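Local structure of Rho GTPase-activating protein 15 (Homo sapiens, 3BYI) at residues Asn164-Thr168 with Gln169-Ile173; Gly61-Ala64 with Thr65-Leu69. The protein activates the GTPase of Rho-type G proteins, RAC1 among them, converting them to the inactive GDP-bound state, through the RhoGAP domain to which this chain corresponds. All coordinates share one frame; numbering follows the deposited sequence.

Contact 1 (Asn164-Thr168 with Gln169-Ile173)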
# COMPACT_ATOMS: atom_id res chain seq x y z
N ASN A 164 3.11 9.34 17.33
CA ASN A 164 2.45 9.61 16.05
C ASN A 164 0.91 9.71 16.08
O ASN A 164 0.29 10.15 15.11
CB ASN A 164 2.91 8.63 14.96
CG ASN A 164 2.53 7.18 15.23
OD1 ASN A 164 1.43 6.84 15.64
ND2 ASN A 164 3.44 6.31 14.90
N LEU A 165 0.31 9.29 17.18
CA LEU A 165 -1.14 9.43 17.42
C LEU A 165 -1.97 8.60 16.46
O LEU A 165 -3.14 8.89 16.24
CB LEU A 165 -1.60 10.92 17.37
CG LEU A 165 -0.74 11.96 18.10
CD1 LEU A 165 -1.37 13.31 18.00
CD2 LEU A 165 -0.57 11.56 19.51
N MET A 166 -1.37 7.58 15.87
CA MET A 166 -2.09 6.65 15.02
C MET A 166 -2.42 5.40 15.83
O MET A 166 -1.91 5.19 16.90
CB MET A 166 -1.26 6.26 13.79
CG MET A 166 -0.98 7.41 12.84
SD MET A 166 -2.52 8.12 12.22
CE MET A 166 -2.86 7.00 10.87
N SER A 167 -3.33 4.61 15.32
CA SER A 167 -3.72 3.38 15.97
C SER A 167 -3.95 2.33 14.90
O SER A 167 -3.94 2.64 13.72
CB SER A 167 -4.98 3.59 16.79
OG SER A 167 -6.07 3.91 15.96
N THR A 168 -4.15 1.08 15.32
CA THR A 168 -4.57 0.02 14.41
C THR A 168 -5.87 0.41 13.65
O THR A 168 -5.97 0.17 12.47
CB THR A 168 -4.77 -1.28 15.21
OG1 THR A 168 -3.54 -1.57 15.88
CG2 THR A 168 -5.17 -2.49 14.30
N GLN A 169 -6.82 1.05 14.35
CA GLN A 169 -8.09 1.41 13.78
C GLN A 169 -7.95 2.53 12.72
O GLN A 169 -8.51 2.43 11.63
CB GLN A 169 -9.05 1.83 14.88
CG GLN A 169 -9.51 0.66 15.86
CD GLN A 169 -8.39 -0.09 16.63
OE1 GLN A 169 -7.49 0.51 17.29
NE2 GLN A 169 -8.48 -1.42 16.60
N SER A 170 -7.18 3.57 13.02
CA SER A 170 -6.99 4.69 12.07
C SER A 170 -6.12 4.32 10.87
O SER A 170 -6.32 4.85 9.77
CB SER A 170 -6.48 5.93 12.81
OG SER A 170 -5.27 5.65 13.47
N LEU A 171 -5.15 3.41 11.08
CA LEU A 171 -4.40 2.85 9.93
C LEU A 171 -5.30 1.92 9.10
O LEU A 171 -5.20 1.93 7.89
CB LEU A 171 -3.08 2.19 10.34
CG LEU A 171 -2.04 3.18 10.88
CD1 LEU A 171 -0.99 2.46 11.67
CD2 LEU A 171 -1.41 3.99 9.75
N GLY A 172 -6.20 1.16 9.73
CA GLY A 172 -7.16 0.35 8.98
C GLY A 172 -8.10 1.17 8.14
O GLY A 172 -8.48 0.76 7.08
N ILE A 173 -8.47 2.35 8.63
CA ILE A 173 -9.30 3.31 7.88
C ILE A 173 -8.58 3.80 6.63
O ILE A 173 -9.24 3.99 5.58
CB ILE A 173 -9.72 4.54 8.78
CG1 ILE A 173 -10.77 4.12 9.82
CG2 ILE A 173 -10.29 5.71 7.92
CD1 ILE A 173 -10.93 5.10 11.01
O HOH W 1 -5.45 7.40 15.45
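Ser-167 and Ser-170, their CA atoms 5.3 Å apart, meet across the first turn of helix 168-180. Here Leu-171 N gives a bond to Ser-167 O (3.0 Å) and Gly-172 N one to Thr-168 O (2.9 Å). Ser-167 holds the N-cap position, and its own amide is taken up by the side chain three residues on: Ser-167 N donates to Ser-170 OG at 2.9 Å. That hydroxyl lies between the backbone N and the carbonyl carbon (chi1 58°), a rotation that turns it back toward the incoming chain. A water 2.6 Å from Ser-170 OG donates to Leu-165 O, tying the loop to the helix start a second time. Without the hydroxyl, as with an alanine here, the Ser-167 amide would probably lose this acceptor and the water one of its two partners. The apolar part of the contact is Met-166 on Leu-171: Met-166 is bent at chi2 and chi3, which brings its methyl CE to 3.5 Å from Leu-171 CD2, the two side chains crossing at about a right angle. Upstream, Asn-164 OD1 accepts from Met-166 N in an Asx turn (2.9 Å), the donor in the carbonyl plane. Met-166 and Leu-171 both rest on Ile-157 of helix 141-159, and Met-166 also touches Arg-58, the predicted arginine finger; side chains of helix 189-205 touch Thr-168 and Leu-171, and Gln-169 NE2 is hydrogen-bonded to Glu-201 OE1.

Contact 2 (Gly61-Ala64 with Thr65-Leu69)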
# COMPACT_ATOMS: atom_id res chain seq x y z
N GLY A 61 0.27 14.80 2.14
CA GLY A 61 1.31 15.68 1.65
C GLY A 61 0.80 16.50 0.48
O GLY A 61 -0.28 16.24 -0.06
N ASN A 62 1.59 17.50 0.11
CA ASN A 62 1.30 18.36 -1.05
C ASN A 62 1.16 17.51 -2.33
O ASN A 62 2.15 16.90 -2.77
CB ASN A 62 2.45 19.39 -1.19
CG ASN A 62 2.25 20.35 -2.36
OD1 ASN A 62 2.39 20.00 -3.54
ND2 ASN A 62 1.93 21.58 -2.04
N LEU A 63 -0.05 17.46 -2.90
CA LEU A 63 -0.34 16.53 -3.99
C LEU A 63 0.47 16.89 -5.23
O LEU A 63 0.97 16.01 -5.95
CB LEU A 63 -1.81 16.43 -4.29
CG LEU A 63 -2.25 15.33 -5.26
CD1 LEU A 63 -1.74 13.95 -4.86
CD2 LEU A 63 -3.76 15.33 -5.31
N ALA A 64 0.66 18.19 -5.47
CA ALA A 64 1.55 18.63 -6.56
C ALA A 64 2.98 18.08 -6.42
O ALA A 64 3.59 17.71 -7.41
CB ALA A 64 1.59 20.14 -6.63
N THR A 65 3.51 18.00 -5.20
CA THR A 65 4.83 17.41 -4.96
C THR A 65 4.79 15.90 -5.08
O THR A 65 5.74 15.31 -5.58
CB THR A 65 5.44 17.80 -3.57
OG1 THR A 65 5.32 19.22 -3.39
CG2 THR A 65 6.91 17.42 -3.48
N ILE A 66 3.72 15.26 -4.60
CA ILE A 66 3.53 13.82 -4.82
C ILE A 66 3.51 13.50 -6.30
O ILE A 66 4.13 12.53 -6.75
CB ILE A 66 2.23 13.31 -4.19
CG1 ILE A 66 2.34 13.41 -2.66
CG2 ILE A 66 1.95 11.87 -4.66
CD1 ILE A 66 1.01 13.30 -1.90
N GLN A 67 2.80 14.31 -7.08
CA GLN A 67 2.68 14.09 -8.51
C GLN A 67 4.05 14.18 -9.20
O GLN A 67 4.35 13.41 -10.13
CB GLN A 67 1.66 15.06 -9.13
CG GLN A 67 0.19 14.75 -8.74
CD GLN A 67 -0.41 13.49 -9.43
OE1 GLN A 67 0.32 12.64 -9.89
NE2 GLN A 67 -1.73 13.39 -9.50
N LYS A 68 4.91 15.09 -8.73
CA LYS A 68 6.30 15.17 -9.25
C LYS A 68 7.14 13.98 -8.82
O LYS A 68 8.02 13.55 -9.56
CB LYS A 68 7.05 16.38 -8.71
CG LYS A 68 6.56 17.71 -9.17
CD LYS A 68 7.27 18.82 -8.46
CE LYS A 68 6.95 20.16 -9.11
NZ LYS A 68 7.36 21.26 -8.21
N LEU A 69 6.92 13.50 -7.60
CA LEU A 69 7.58 12.28 -7.11
C LEU A 69 7.22 11.10 -8.01
O LEU A 69 8.09 10.36 -8.49
CB LEU A 69 7.15 11.97 -5.67
CG LEU A 69 8.15 11.19 -4.78
CD1 LEU A 69 7.55 10.90 -3.36
CD2 LEU A 69 8.67 9.92 -5.41
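Asn-62 caps the start of helix 63-74 through its side-chain oxygen: Thr-65 N donates to Asn-62 OD1 at 2.8 Å, in the carbonyl plane and on a lone pair. CG of Asn-62 stands anti to the backbone N (chi1 -179°), beside the carbonyl carbon, a position from which OD1 meets Thr-65 N. Thr-65 OG1 lies 3.0 Å from the same Asn-62 OD1, at best a weak bond, and the two side chains cross at about a right angle. Among the backbone bonds, Ile-66 N to Asn-62 O is nearly straight (163° at the hydrogen), whereas Thr-65 N reaches that oxygen only weakly. Gln-67 N donates to Leu-63 O at 2.7 Å, and Lys-68 N donates to Ala-64 O at 3.2 Å. Apolar contact is looser: Leu-63 CD1 comes to 4.1 Å from Ile-66 CB. Ile-66 extends CD1 back toward Gly-61, the residue before the cap, placing this methyl 3.7 Å from the backbone oxygen Gly-61 O. Inward, this end of helix 63-74 lies against helix 89-102: Thr-65 and Ile-66 both touch Val-91, Leu-63 lies on Met-98, and Trp-86, in the loop that leads into helix 89-102, touches Thr-65.

Both contacts are helix starts within the RhoGAP domain, but they hold different elements: contact 1 opens helix 168-180, contact 2 helix 63-74. Their centres are 23 Å apart and their nearest atoms about 12 Å. Contact 1 is partly buried, three of seven touching residues being buried; contact 2 is a surface contact, five of eight being exposed. The capping chemistry also differs. In contact 2 the N-cap side chain accepts from a helix amide, whereas in contact 1 a helix side chain accepts from the N-cap amide, with a water added. Contact 1 lies nearer the predicted arginine finger, Arg-58: about 4 Å between side chains at Met-166, against about 11 Å from Gly-61 in contact 2.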